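Local coordinates for tryptophan halogenase superfamily (Brevundimonas sp. BAL3, PDB 6FRL), which acts as a flavin-dependent halogenase that prefers bromination over chlorination and probably uses reduced flavin to generate the halogenating species, at residues Glu240-Trp245 / Pro326-Gln331; Thr386-Glu391 / Arg439-Met444; Val393-Ile398 / Pro421-Arg426; Lys402-Thr407 / Asp414-Pro419. One frame throughout, in Å; residues are numbered along the deposited sequence.

Contact 1: Glu240-Trp245 / Pro326-Gln331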
# COMPACT_ATOMS: atom_id res chain seq x y z
N GLU B 240 3.05 13.93 22.78
CA GLU B 240 1.68 13.41 22.85
C GLU B 240 1.67 12.20 23.75
O GLU B 240 2.15 11.12 23.34
CB GLU B 240 1.07 12.99 21.49
CG GLU B 240 1.32 13.89 20.29
CD GLU B 240 0.58 15.19 20.35
OE1 GLU B 240 1.24 16.23 20.42
OE2 GLU B 240 -0.66 15.14 20.29
N ASP B 241 1.10 12.34 24.95
CA ASP B 241 1.05 11.24 25.91
C ASP B 241 -0.06 10.28 25.55
O ASP B 241 -1.14 10.71 25.15
CB ASP B 241 0.83 11.74 27.34
CG ASP B 241 1.49 10.83 28.36
OD1 ASP B 241 0.82 9.87 28.81
OD2 ASP B 241 2.69 11.05 28.67
N TRP B 242 0.22 8.98 25.66
CA TRP B 242 -0.72 7.92 25.31
C TRP B 242 -1.06 6.96 26.48
O TRP B 242 -1.69 5.90 26.25
CB TRP B 242 -0.18 7.12 24.09
CG TRP B 242 -0.31 7.83 22.73
CD1 TRP B 242 -1.09 8.90 22.41
CD2 TRP B 242 0.36 7.46 21.54
NE1 TRP B 242 -0.94 9.23 21.08
CE2 TRP B 242 -0.05 8.37 20.53
CE3 TRP B 242 1.29 6.47 21.22
CZ2 TRP B 242 0.42 8.29 19.22
CZ3 TRP B 242 1.76 6.40 19.91
CH2 TRP B 242 1.32 7.30 18.92
N GLY B 243 -0.70 7.34 27.73
CA GLY B 243 -1.02 6.56 28.94
C GLY B 243 -2.51 6.33 29.10
O GLY B 243 -2.93 5.33 29.64
N ARG B 244 -3.32 7.25 28.60
CA ARG B 244 -4.77 7.10 28.57
C ARG B 244 -5.23 5.85 27.80
O ARG B 244 -6.18 5.19 28.24
CB ARG B 244 -5.41 8.38 28.00
CG ARG B 244 -5.29 8.53 26.49
CD ARG B 244 -5.38 9.92 25.94
NE ARG B 244 -6.51 10.05 25.02
CZ ARG B 244 -6.61 10.94 24.03
NH1 ARG B 244 -5.64 11.84 23.77
NH2 ARG B 244 -7.72 10.95 23.28
N TRP B 245 -4.57 5.51 26.69
CA TRP B 245 -4.91 4.31 25.92
C TRP B 245 -4.26 3.02 26.44
O TRP B 245 -4.80 1.95 26.22
CB TRP B 245 -4.50 4.44 24.45
CG TRP B 245 -5.02 5.59 23.69
CD1 TRP B 245 -4.28 6.56 23.08
CD2 TRP B 245 -6.38 5.91 23.43
NE1 TRP B 245 -5.11 7.47 22.47
CE2 TRP B 245 -6.40 7.08 22.65
CE3 TRP B 245 -7.59 5.31 23.78
CZ2 TRP B 245 -7.59 7.67 22.20
CZ3 TRP B 245 -8.77 5.90 23.34
CH2 TRP B 245 -8.76 7.06 22.55
N PRO B 326 4.39 5.90 27.40
CA PRO B 326 3.93 5.65 26.04
C PRO B 326 3.50 6.90 25.33
O PRO B 326 2.76 7.72 25.90
CB PRO B 326 2.70 4.77 26.24
CG PRO B 326 2.78 4.24 27.60
CD PRO B 326 3.53 5.23 28.40
N GLY B 327 3.91 7.06 24.08
CA GLY B 327 3.54 8.24 23.33
C GLY B 327 4.56 8.59 22.30
O GLY B 327 5.54 7.86 22.12
N ARG B 328 4.34 9.71 21.62
CA ARG B 328 5.24 10.14 20.57
C ARG B 328 5.52 11.63 20.67
O ARG B 328 4.67 12.44 21.06
CB ARG B 328 4.66 9.80 19.17
CG ARG B 328 3.54 10.71 18.72
CD ARG B 328 2.99 10.32 17.37
NE ARG B 328 1.92 11.23 17.02
CZ ARG B 328 2.09 12.49 16.61
NH1 ARG B 328 3.31 13.02 16.45
NH2 ARG B 328 1.02 13.24 16.35
N ARG B 329 6.75 11.98 20.32
CA ARG B 329 7.19 13.35 20.06
C ARG B 329 6.24 13.99 19.03
O ARG B 329 5.90 13.37 18.04
CB ARG B 329 8.63 13.26 19.51
CG ARG B 329 9.36 14.58 19.28
CD ARG B 329 9.63 15.28 20.58
NE ARG B 329 10.34 14.49 21.58
CZ ARG B 329 10.43 14.83 22.86
NH1 ARG B 329 9.84 15.94 23.36
NH2 ARG B 329 11.13 14.03 23.66
N SER B 330 5.81 15.23 19.26
CA SER B 330 4.75 15.83 18.43
C SER B 330 5.11 15.98 16.95
O SER B 330 4.27 15.84 16.08
CB SER B 330 4.33 17.19 19.02
OG SER B 330 3.83 17.00 20.33
N GLN B 331 6.37 16.33 16.69
CA GLN B 331 6.94 16.26 15.36
C GLN B 331 8.32 15.63 15.54
O GLN B 331 9.06 16.02 16.41
CB GLN B 331 6.92 17.63 14.67
CG GLN B 331 8.03 18.62 14.93
CD GLN B 331 7.72 20.00 14.30
OE1 GLN B 331 6.83 20.68 14.80
NE2 GLN B 331 8.42 20.39 13.21
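Trp242 packs against Arg328 where two short antiparallel strands, 239-241 and 327-329, pair in a three-stranded sheet. The arginine lies across the benzo end of the indole. Its CD is 3.8 Å from Trp242 CZ2, and the ring and guanidinium planes stand 66° apart. The Arg328 chain is extended from CG to NE (chi3 179°), which carries the aliphatic part past CZ2 and CH2. The same indole has Gly327 CA over one face, offset toward the rim. A side chain at Gly327 would clash with Glu240 O, and its backbone angles also favour glycine. Met390, on helix 376-402, also touches the indole, and Arg394 makes a cation-pi contact with it.

Glu240 and Arg328 form a hydrogen-bonded antiparallel pair. Glu240 N donates to Arg328 O at 2.8 Å, and Arg328 N donates back to Glu240 O at 3.1 Å. Their side chains share one face of the sheet. Glu240 CG sits over the centre of the guanidinium, 3.9 Å above its plane. The guanidinium is also tied to its own strand end, where NH1 donates to Ser330 O. Past the strand end, Trp242 N donates to Pro326 O at 2.8 Å. Asp241 closes an Asx turn by accepting Gly243 N at OD1, while its OD2 forms a salt bridge with Arg325. The Glu240 chain bends at chi2 (-71°). Its carboxylate meets Ser330, whose OG donates to the anti lone pair of Glu240 OE1 at 2.7 Å.

Contact 2: Thr386-Glu391 / Arg439-Met444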
# COMPACT_ATOMS: atom_id res chain seq x y z
N THR B 386 5.76 9.40 10.04
CA THR B 386 6.21 8.96 11.38
C THR B 386 5.05 8.88 12.40
O THR B 386 4.91 7.88 13.12
CB THR B 386 7.34 9.89 11.92
OG1 THR B 386 8.39 10.00 10.94
CG2 THR B 386 7.90 9.36 13.23
N ALA B 387 4.24 9.92 12.43
CA ALA B 387 3.06 10.00 13.31
C ALA B 387 2.08 8.85 13.01
O ALA B 387 1.71 8.13 13.93
CB ALA B 387 2.34 11.35 13.15
N ARG B 388 1.70 8.68 11.74
CA ARG B 388 0.74 7.66 11.39
C ARG B 388 1.28 6.28 11.75
O ARG B 388 0.54 5.45 12.29
CB ARG B 388 0.31 7.70 9.90
CG ARG B 388 -0.22 9.03 9.38
CD ARG B 388 -1.53 9.50 10.03
NE ARG B 388 -1.42 10.09 11.38
CZ ARG B 388 -1.04 11.36 11.69
NH1 ARG B 388 -0.66 12.25 10.77
NH2 ARG B 388 -1.04 11.76 12.96
N GLU B 389 2.56 6.05 11.47
CA GLU B 389 3.19 4.74 11.75
C GLU B 389 3.17 4.39 13.27
O GLU B 389 2.85 3.25 13.68
CB GLU B 389 4.61 4.69 11.13
CG GLU B 389 5.55 3.58 11.63
CD GLU B 389 6.90 3.60 10.93
OE1 GLU B 389 7.82 4.22 11.47
OE2 GLU B 389 7.04 3.03 9.82
N MET B 390 3.48 5.39 14.09
CA MET B 390 3.41 5.20 15.54
C MET B 390 2.00 4.85 15.98
O MET B 390 1.82 3.95 16.79
CB MET B 390 3.93 6.46 16.30
CG MET B 390 5.45 6.65 16.23
SD MET B 390 6.39 5.40 17.12
CE MET B 390 6.02 5.85 18.82
N GLU B 391 1.01 5.53 15.42
CA GLU B 391 -0.38 5.28 15.76
C GLU B 391 -0.80 3.85 15.33
O GLU B 391 -1.53 3.15 16.08
CB GLU B 391 -1.33 6.33 15.11
CG GLU B 391 -1.23 7.76 15.67
CD GLU B 391 -1.91 8.80 14.79
OE1 GLU B 391 -2.37 8.48 13.65
OE2 GLU B 391 -1.99 9.96 15.19
N ARG B 439 -7.35 -1.33 6.05
CA ARG B 439 -5.95 -1.06 5.76
C ARG B 439 -5.73 0.44 5.74
O ARG B 439 -6.32 1.17 4.94
CB ARG B 439 -5.54 -1.73 4.45
CG ARG B 439 -5.40 -3.25 4.60
CD ARG B 439 -4.95 -3.97 3.32
NE ARG B 439 -5.60 -5.30 3.21
CZ ARG B 439 -5.11 -6.36 2.56
NH1 ARG B 439 -3.94 -6.32 1.92
NH2 ARG B 439 -5.81 -7.50 2.56
N TYR B 440 -4.90 0.90 6.66
CA TYR B 440 -4.45 2.27 6.67
C TYR B 440 -3.04 2.33 6.08
O TYR B 440 -2.42 1.30 5.78
CB TYR B 440 -4.49 2.81 8.10
CG TYR B 440 -5.86 2.74 8.79
CD1 TYR B 440 -6.94 3.51 8.35
CD2 TYR B 440 -6.07 1.92 9.91
CE1 TYR B 440 -8.19 3.46 8.98
CE2 TYR B 440 -7.31 1.87 10.57
CZ TYR B 440 -8.37 2.65 10.09
OH TYR B 440 -9.59 2.59 10.73
N ARG B 441 -2.54 3.54 5.88
CA ARG B 441 -1.15 3.72 5.40
C ARG B 441 -0.22 3.48 6.59
O ARG B 441 -0.58 3.76 7.76
CB ARG B 441 -0.89 5.12 4.82
CG ARG B 441 -1.89 5.61 3.78
CD ARG B 441 -1.76 7.11 3.49
NE ARG B 441 -2.16 7.99 4.61
CZ ARG B 441 -1.63 9.19 4.89
NH1 ARG B 441 -0.64 9.71 4.15
NH2 ARG B 441 -2.07 9.90 5.93
N TRP B 442 0.97 2.97 6.28
CA TRP B 442 2.11 2.91 7.22
C TRP B 442 1.99 1.86 8.33
O TRP B 442 2.59 2.00 9.40
CB TRP B 442 2.43 4.33 7.78
CG TRP B 442 2.62 5.33 6.67
CD1 TRP B 442 1.84 6.41 6.36
CD2 TRP B 442 3.67 5.31 5.71
NE1 TRP B 442 2.35 7.08 5.28
CE2 TRP B 442 3.48 6.42 4.85
CE3 TRP B 442 4.78 4.47 5.50
CZ2 TRP B 442 4.33 6.69 3.79
CZ3 TRP B 442 5.65 4.74 4.44
CH2 TRP B 442 5.42 5.85 3.60
N GLU B 443 1.26 0.79 8.05
CA GLU B 443 1.13 -0.35 8.96
C GLU B 443 2.46 -1.12 9.00
O GLU B 443 2.97 -1.53 7.97
CB GLU B 443 0.06 -1.34 8.45
CG GLU B 443 -1.36 -0.83 8.29
CD GLU B 443 -2.24 -0.93 9.53
OE1 GLU B 443 -3.42 -0.62 9.38
OE2 GLU B 443 -1.78 -1.30 10.64
N MET B 444 3.00 -1.33 10.19
CA MET B 444 4.16 -2.18 10.37
C MET B 444 3.71 -3.65 10.28
O MET B 444 4.50 -4.51 9.80
CB MET B 444 4.76 -1.91 11.72
CG MET B 444 6.05 -2.70 11.98
SD MET B 444 6.99 -1.91 13.31
CE MET B 444 7.64 -0.48 12.44
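Glu389 and Trp442 make the close approach here, where a loop lies against one side of the long helix 376-402. The loop, residues 439-444, has no regular structure and joins helix 422-434 to helix 447-456. Glu389 is buried. Its CA lies 3.7 Å from Trp442 O, and its CB is 4.0 Å from Trp442 CB. The Glu389 chain runs extended beyond CG (chi2 178°), and CD comes within 4.4 Å of Met444 CE. The carboxylate is held by the neighbouring helix 354-367, through Thr360 and Arg364.

The other side is looser and partly exposed. No hydrogen bond joins the two segments. Trp442 CD1 reaches Arg388 CB at 4.1 Å, and the rest of the indole leads away from segment 386-391. Arg388 and Arg441 run alongside each other in the same direction, although both probably carry a positive charge. Arg388 is probably balanced within its own helix, where it grips Glu391 side-on with NE and NH2; its NH1 forms a salt bridge with Asp384. Arg441 packs on Arg441 of the second subunit, and its NH2 is hydrogen-bonded to a glycerol. The nearest approach of the two arginines uses an aliphatic atom, Arg388 CG, 4.0 Å from Arg441 NH2.

Contact 3: Val393-Ile398 / Pro421-Arg426; sequences VRDFII and PETLER
Asp395 leans onto Pro421 and Thr423. Its CB points toward segment 421-426. The first torsion sets CG anti to the carbonyl carbon (chi1 -70°), and CG lies 4.3 Å from Leu424 CB. The two oxygens then take different partners. OD1 lies 3.6 Å from Pro421 CG, and the two side chains pass in opposite senses. The same oxygen accepts two bonds from Arg394, NE and NH2, which reach it from one face of the carboxylate plane. OD2 takes the hydroxyl of Thr423 on its syn side, with Thr423 OG1 at 2.6 Å. Arg392 also forms a salt bridge with OD2. The buried carboxylate thus has two arginines and a hydroxyl around it, which would probably favour its charged form.

This is a helix-helix crossing. The short segments 393-398, of helix 376-402, and 422-426, at the start of helix 422-434, cross at -59°, and their axes come within 9.9 Å. Pro421 is at the N-cap position of the second helix. An alanine at Asp395 would probably leave the Thr423 hydroxyl without its acceptor and the Arg394 guanidinium freer to turn.

That guanidinium has Pro421 CG over one face, 3.7 Å above its plane. One helical turn on from Asp395, Ile398 supplies the apolar part. Its CD1 meets Pro421 tip to tip, 3.7 Å from CD. The other branch, Ile398 CG2, packs on Leu424 CD2 at 3.4 Å, where the two side chains cross obliquely.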
# COMPACT_ATOMS: atom_id res chain seq x y z
N VAL B 393 1.15 1.24 15.14
CA VAL B 393 1.76 0.28 16.10
C VAL B 393 1.05 0.31 17.46
O VAL B 393 0.80 -0.74 18.08
CB VAL B 393 3.28 0.52 16.28
CG1 VAL B 393 3.88 -0.39 17.36
CG2 VAL B 393 4.00 0.32 14.95
N ARG B 394 0.77 1.51 17.94
CA ARG B 394 -0.07 1.67 19.14
C ARG B 394 -1.37 0.83 19.11
O ARG B 394 -1.63 0.04 20.03
CB ARG B 394 -0.40 3.15 19.33
CG ARG B 394 -1.26 3.50 20.54
CD ARG B 394 -1.93 4.83 20.30
NE ARG B 394 -2.80 4.82 19.12
CZ ARG B 394 -3.37 5.90 18.60
NH1 ARG B 394 -3.18 7.09 19.16
NH2 ARG B 394 -4.14 5.79 17.51
N ASP B 395 -2.15 1.00 18.04
CA ASP B 395 -3.41 0.27 17.85
C ASP B 395 -3.23 -1.25 17.86
O ASP B 395 -4.02 -1.95 18.48
CB ASP B 395 -4.10 0.70 16.55
CG ASP B 395 -4.65 2.11 16.62
OD1 ASP B 395 -4.47 2.79 17.66
OD2 ASP B 395 -5.27 2.54 15.63
N PHE B 396 -2.21 -1.76 17.19
CA PHE B 396 -1.93 -3.20 17.28
C PHE B 396 -1.65 -3.62 18.72
O PHE B 396 -2.18 -4.64 19.16
CB PHE B 396 -0.76 -3.59 16.35
CG PHE B 396 -0.56 -5.07 16.19
CD1 PHE B 396 -1.59 -5.88 15.71
CD2 PHE B 396 0.67 -5.66 16.47
CE1 PHE B 396 -1.39 -7.26 15.54
CE2 PHE B 396 0.87 -7.03 16.30
CZ PHE B 396 -0.18 -7.83 15.84
N ILE B 397 -0.85 -2.83 19.45
CA ILE B 397 -0.55 -3.14 20.87
C ILE B 397 -1.83 -3.11 21.74
O ILE B 397 -2.10 -4.03 22.49
CB ILE B 397 0.56 -2.21 21.45
CG1 ILE B 397 1.90 -2.57 20.78
CG2 ILE B 397 0.67 -2.37 22.96
CD1 ILE B 397 2.99 -1.54 20.92
N ILE B 398 -2.62 -2.05 21.59
CA ILE B 398 -3.89 -1.92 22.30
C ILE B 398 -4.79 -3.17 22.16
O ILE B 398 -5.32 -3.68 23.17
CB ILE B 398 -4.65 -0.66 21.80
CG1 ILE B 398 -3.96 0.59 22.33
CG2 ILE B 398 -6.12 -0.69 22.26
CD1 ILE B 398 -4.42 1.87 21.68
N PRO B 421 -8.96 3.83 20.44
CA PRO B 421 -9.10 4.74 19.33
C PRO B 421 -10.13 4.26 18.30
O PRO B 421 -10.31 3.06 18.12
CB PRO B 421 -7.69 4.78 18.74
CG PRO B 421 -6.80 4.48 19.90
CD PRO B 421 -7.56 3.46 20.69
N GLU B 422 -10.80 5.22 17.66
CA GLU B 422 -11.74 4.98 16.55
C GLU B 422 -11.13 4.17 15.40
O GLU B 422 -11.83 3.35 14.79
CB GLU B 422 -12.34 6.31 16.03
CG GLU B 422 -12.79 6.29 14.55
CD GLU B 422 -13.97 7.23 14.25
OE1 GLU B 422 -14.01 8.37 14.78
OE2 GLU B 422 -14.86 6.80 13.47
N THR B 423 -9.87 4.41 15.08
CA THR B 423 -9.17 3.61 14.04
C THR B 423 -9.20 2.08 14.33
O THR B 423 -9.41 1.28 13.41
CB THR B 423 -7.70 4.06 13.91
OG1 THR B 423 -7.18 4.29 15.21
CG2 THR B 423 -7.62 5.36 13.13
N LEU B 424 -9.04 1.71 15.60
CA LEU B 424 -9.14 0.34 16.06
C LEU B 424 -10.58 -0.18 16.19
O LEU B 424 -10.82 -1.39 15.97
CB LEU B 424 -8.43 0.18 17.41
CG LEU B 424 -8.35 -1.25 17.96
CD1 LEU B 424 -7.67 -2.19 16.96
CD2 LEU B 424 -7.61 -1.22 19.28
N GLU B 425 -11.51 0.70 16.57
CA GLU B 425 -12.94 0.35 16.61
C GLU B 425 -13.39 -0.12 15.23
O GLU B 425 -14.06 -1.13 15.11
CB GLU B 425 -13.83 1.51 17.07
CG GLU B 425 -13.87 1.72 18.59
CD GLU B 425 -14.65 2.98 19.03
OE1 GLU B 425 -15.12 3.77 18.16
OE2 GLU B 425 -14.78 3.20 20.27
N ARG B 426 -12.99 0.63 14.21
CA ARG B 426 -13.36 0.30 12.83
C ARG B 426 -12.79 -1.03 12.35
O ARG B 426 -13.49 -1.77 11.66
CB ARG B 426 -12.89 1.40 11.87
CG ARG B 426 -13.74 2.66 11.90
CD ARG B 426 -13.10 3.69 11.00
NE ARG B 426 -12.94 3.13 9.64
CZ ARG B 426 -12.18 3.65 8.67
NH1 ARG B 426 -11.46 4.77 8.87
NH2 ARG B 426 -12.15 3.05 7.49

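Contact 4: Lys402-Thr407 / Asp414-Pro419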
# COMPACT_ATOMS: atom_id res chain seq x y z
N LYS B 402 -7.26 -5.21 24.80
CA LYS B 402 -8.70 -5.09 24.53
C LYS B 402 -9.44 -6.42 24.43
O LYS B 402 -10.60 -6.48 24.83
CB LYS B 402 -8.92 -4.28 23.26
CG LYS B 402 -10.39 -4.02 22.91
CD LYS B 402 -11.15 -3.37 24.06
CE LYS B 402 -12.42 -2.68 23.62
NZ LYS B 402 -13.22 -2.23 24.80
N LEU B 403 -8.79 -7.46 23.89
CA LEU B 403 -9.42 -8.77 23.64
C LEU B 403 -9.10 -9.87 24.67
O LEU B 403 -9.50 -11.06 24.50
CB LEU B 403 -9.00 -9.27 22.25
CG LEU B 403 -9.28 -8.36 21.05
CD1 LEU B 403 -8.83 -9.05 19.79
CD2 LEU B 403 -10.75 -8.02 20.97
N ASN B 404 -8.42 -9.51 25.75
CA ASN B 404 -8.06 -10.50 26.75
C ASN B 404 -9.34 -11.13 27.34
O ASN B 404 -10.40 -10.51 27.35
CB ASN B 404 -7.15 -9.88 27.81
CG ASN B 404 -7.92 -9.31 28.98
OD1 ASN B 404 -8.28 -10.05 29.89
ND2 ASN B 404 -8.13 -7.99 28.98
N ARG B 405 -9.24 -12.37 27.80
CA ARG B 405 -10.35 -13.10 28.43
C ARG B 405 -10.06 -13.52 29.91
O ARG B 405 -10.60 -14.50 30.43
CB ARG B 405 -10.71 -14.33 27.58
CG ARG B 405 -11.36 -14.01 26.24
CD ARG B 405 -12.18 -15.23 25.80
NE ARG B 405 -12.62 -15.17 24.40
CZ ARG B 405 -13.87 -15.32 23.94
NH1 ARG B 405 -14.90 -15.56 24.77
NH2 ARG B 405 -14.12 -15.23 22.64
N ARG B 406 -9.21 -12.76 30.59
CA ARG B 406 -8.83 -13.08 31.95
C ARG B 406 -9.89 -12.53 32.89
O ARG B 406 -10.30 -11.38 32.75
CB ARG B 406 -7.45 -12.49 32.27
CG ARG B 406 -6.28 -13.27 31.68
CD ARG B 406 -4.96 -12.62 32.02
NE ARG B 406 -4.63 -12.68 33.45
CZ ARG B 406 -3.82 -13.56 34.03
NH1 ARG B 406 -3.21 -14.52 33.34
NH2 ARG B 406 -3.63 -13.50 35.34
N THR B 407 -10.35 -13.34 33.85
CA THR B 407 -11.39 -12.92 34.82
C THR B 407 -10.79 -12.55 36.20
O THR B 407 -11.45 -11.89 36.99
CB THR B 407 -12.51 -14.01 34.96
OG1 THR B 407 -12.16 -14.97 35.97
CG2 THR B 407 -12.76 -14.76 33.63
N ASP B 414 -10.95 -4.06 33.13
CA ASP B 414 -10.85 -2.70 32.65
C ASP B 414 -10.28 -2.64 31.26
O ASP B 414 -10.79 -1.89 30.43
CB ASP B 414 -9.99 -1.84 33.58
CG ASP B 414 -10.68 -1.52 34.90
OD1 ASP B 414 -11.87 -1.87 35.10
OD2 ASP B 414 -9.99 -0.91 35.74
N CYS B 415 -9.24 -3.41 30.99
CA CYS B 415 -8.64 -3.48 29.63
C CYS B 415 -9.70 -3.88 28.60
O CYS B 415 -9.81 -3.22 27.55
CB CYS B 415 -7.45 -4.45 29.60
SG CYS B 415 -5.91 -3.73 30.23
N ARG B 416 -10.49 -4.90 28.93
CA ARG B 416 -11.63 -5.37 28.10
C ARG B 416 -12.77 -4.35 27.89
O ARG B 416 -13.40 -4.34 26.83
CB ARG B 416 -12.18 -6.66 28.69
CG ARG B 416 -13.24 -7.36 27.87
CD ARG B 416 -13.48 -8.79 28.35
NE ARG B 416 -13.51 -8.88 29.82
CZ ARG B 416 -12.61 -9.50 30.60
NH1 ARG B 416 -11.55 -10.16 30.11
NH2 ARG B 416 -12.79 -9.48 31.92
N GLU B 417 -13.01 -3.47 28.85
CA GLU B 417 -14.04 -2.45 28.73
C GLU B 417 -13.52 -1.05 28.44
O GLU B 417 -14.32 -0.15 28.23
CB GLU B 417 -14.91 -2.46 29.98
CG GLU B 417 -15.79 -3.71 30.11
CD GLU B 417 -16.06 -4.10 31.55
OE1 GLU B 417 -16.16 -3.20 32.41
OE2 GLU B 417 -16.18 -5.31 31.82
N MET B 418 -12.19 -0.86 28.43
CA MET B 418 -11.57 0.48 28.16
C MET B 418 -11.94 1.00 26.77
O MET B 418 -12.06 0.22 25.82
CB MET B 418 -10.03 0.48 28.33
CG MET B 418 -9.20 0.05 27.12
SD MET B 418 -7.49 -0.47 27.37
CE MET B 418 -6.91 0.96 28.27
N PRO B 419 -12.12 2.31 26.63
CA PRO B 419 -12.24 2.84 25.27
C PRO B 419 -10.92 2.75 24.47
O PRO B 419 -9.85 2.68 25.06
CB PRO B 419 -12.71 4.29 25.47
CG PRO B 419 -12.32 4.63 26.85
CD PRO B 419 -12.13 3.37 27.65
O HOH W 1 -13.29 -5.82 24.24
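Lys402 and Arg416 tie together a helix-loop-helix, in which helix 376-402 ends and the short helix 410-417 follows. Most of the contact is charged side chains donating to backbone carbonyls.

Lys402 NZ donates twice, to Arg416 O and to Met418 O, each at 2.9 Å. The chain bends at chi2 (54°), and CD and CE then pass close to Arg416 O on the way to NZ. This ammonium grips carbonyls at the C-terminal end of helix 410-417, where the helix dipole would be expected to favour a positive charge.

Arg416 works in the other direction. Its NH1 donates to Asn404 O at 3.0 Å. NH1 and NH2 together hold Arg406 O end-on, each at 3.2 Å, from the same face of the carbonyl plane. Both carbonyl oxygens lie near the guanidinium plane. An alanine at Arg416 would probably leave these two carbonyls without their donors and the loop freer to move.

Asn404 forms an Asx turn within the loop, its OD1 accepting Arg406 N at 2.9 Å. Its amide nitrogen also bonds Tyr401 O and Trp412 O. Van der Waals contact adds Asn404 ND2, 3.7 Å from Cys415 CB.

One water bridges the backbones, donating to Lys402 O at 2.8 Å and to Arg416 O at 3.0 Å.

Helix 376-402 connects all four contacts. Its residues 386-391 and 393-398 serve contacts 2 and 3, whose centres are 11 Å apart. Its last residue, Lys402, opens contact 4, whose centre is 14 Å from that of contact 3. Contact 1 comes first along the chain. Its three-stranded sheet lies against the helix, 15 Å from contact 2 and 14 Å from contact 3, centre to centre. Contact 4 falls between the two segments of contact 3, and contact 3 between those of contact 2. Contacts 2 and 4 do not touch. The helix thus joins the small sheet to the later helices within the tryptophan halogenase family region.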